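Local coordinates for Two-component system response regulator/GGDEF domain protein (Aeromonas salmonicida, PDB 3LUF) that probably makes cyclic di-GMP from GTP through a C-terminal GGDEF domain under control of the two receiver domains held in this fragment, at the interface of chains A and B. Residues are numbered along the deposited sequence; one frame, centred on the assembly and turned at random. Chains: chain A/B, Two-component system response regulator/GGDEF domain protein.

The interface of chains A and B. Residues chain A 241, 244-245, 248; chain B 245, 248-249.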
loop_
_atom_site.group_PDB
_atom_site.type_symbol
_atom_site.label_atom_id
_atom_site.label_comp_id
_atom_site.label_asym_id
_atom_site.label_seq_id
_atom_site.Cartn_x
_atom_site.Cartn_y
_atom_site.Cartn_z
ATOM N N HIS A 241 0.633 6.494 0.208
ATOM C CA HIS A 241 -0.351 5.830 1.028
ATOM C C HIS A 241 0.123 5.808 2.484
ATOM O O HIS A 241 -0.653 6.043 3.407
ATOM C CB HIS A 241 -0.656 4.396 0.556
ATOM C CG HIS A 241 -1.393 3.605 1.592
ATOM N ND1 HIS A 241 -2.759 3.706 1.771
ATOM C CD2 HIS A 241 -0.947 2.781 2.572
ATOM C CE1 HIS A 241 -3.127 2.922 2.772
ATOM N NE2 HIS A 241 -2.043 2.379 3.296
ATOM N N GLU A 244 -0.021 9.214 4.034
ATOM C CA GLU A 244 -1.406 9.562 4.289
ATOM C C GLU A 244 -1.925 8.878 5.574
ATOM O O GLU A 244 -2.659 9.492 6.384
ATOM C CB GLU A 244 -2.286 9.260 3.061
ATOM C CG GLU A 244 -3.722 9.669 3.289
ATOM C CD GLU A 244 -4.568 9.553 2.047
ATOM O OE1 GLU A 244 -4.084 9.010 1.023
ATOM O OE2 GLU A 244 -5.723 10.012 2.116
ATOM N N ALA A 245 -1.501 7.636 5.788
ATOM C CA ALA A 245 -1.865 6.910 7.008
ATOM C C ALA A 245 -1.354 7.639 8.251
ATOM O O ALA A 245 -2.040 7.679 9.278
ATOM C CB ALA A 245 -1.360 5.458 6.957
ATOM N N GLN A 248 -3.518 10.547 9.162
ATOM C CA GLN A 248 -4.856 10.155 9.634
ATOM C C GLN A 248 -4.744 9.383 10.933
ATOM O O GLN A 248 -4.220 9.896 11.934
ATOM C CB GLN A 248 -5.597 9.304 8.576
ATOM C CG GLN A 248 -5.995 10.050 7.262
ATOM C CD GLN A 248 -7.154 11.062 7.442
ATOM O OE1 GLN A 248 -8.120 11.056 6.673
ATOM N NE2 GLN A 248 -7.047 11.935 8.453
ATOM N N ALA B 245 -7.921 2.100 4.117
ATOM C CA ALA B 245 -8.091 3.414 3.463
ATOM C C ALA B 245 -9.555 3.700 3.205
ATOM O O ALA B 245 -9.997 4.856 3.363
ATOM C CB ALA B 245 -7.296 3.478 2.159
ATOM N N GLN B 248 -11.006 4.835 6.559
ATOM C CA GLN B 248 -10.350 5.878 7.329
ATOM C C GLN B 248 -9.911 7.116 6.565
ATOM O O GLN B 248 -9.702 8.142 7.187
ATOM C CB GLN B 248 -9.109 5.340 8.050
ATOM C CG GLN B 248 -9.377 4.313 9.100
ATOM C CD GLN B 248 -10.377 4.731 10.180
ATOM O OE1 GLN B 248 -10.694 5.924 10.365
ATOM N NE2 GLN B 248 -10.855 3.730 10.919
ATOM N N PHE B 249 -9.666 7.006 5.260
ATOM C CA PHE B 249 -9.091 8.143 4.523
ATOM C C PHE B 249 -10.232 8.936 3.898
ATOM O O PHE B 249 -10.892 8.419 2.995
ATOM C CB PHE B 249 -8.151 7.679 3.396
ATOM C CG PHE B 249 -6.872 7.004 3.860
ATOM C CD1 PHE B 249 -6.648 6.691 5.205
ATOM C CD2 PHE B 249 -5.900 6.650 2.913
ATOM C CE1 PHE B 249 -5.485 6.035 5.606
ATOM C CE2 PHE B 249 -4.720 6.003 3.304
ATOM C CZ PHE B 249 -4.516 5.692 4.653
#
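The carboxylate of A:Glu244 lies against the CD2 edge of the ring of B:Phe249, its carbon CD 3.3 Å from ring atom CD2, a packing contact rather than a polar bond. Carboxylate and ring planes are 27° apart. Over the ring face turned toward chain A, methylene carbon CG of A:Glu244 sits 4.0 Å from the centroid of B:Phe249, shifted toward the rim, a CH-pi contact. A:Glu244 gets there with CG anti to its backbone N (chi1 -178°) and an extended chain that carries the carboxylate beyond the CD2-CE2 edge. The opposite face rests on B:Ala245 CA of the same chain, 3.8 Å above the plane, so the aromatic group is clamped between a residue of each subunit. At the rim, imidazole ND1 of A:His241 approaches CE2 of B:Phe249 to 3.4 Å, the two side chains crossing at about a right angle. Backbone carbon CA of A:Ala245 stops the ring tip, 3.7 Å from CZ. On the other flank, chi1 of A:Gln248 (-67°) places CG 4.0 Å from CD1 of B:Phe249. A bend at chi2 then swings the amide, with OE1 3.7 Å from CA of B:Phe249. B:Phe249 alone hides 124 Å² against chain A, by far the largest share in this patch. B:Phe249, the last residue modelled in chain B, packs against the end of helix 232-247 of chain A and the residue A:Gln248 beyond it, and may help pair the second receiver domains, although the crystal dimer need not be the physiological one.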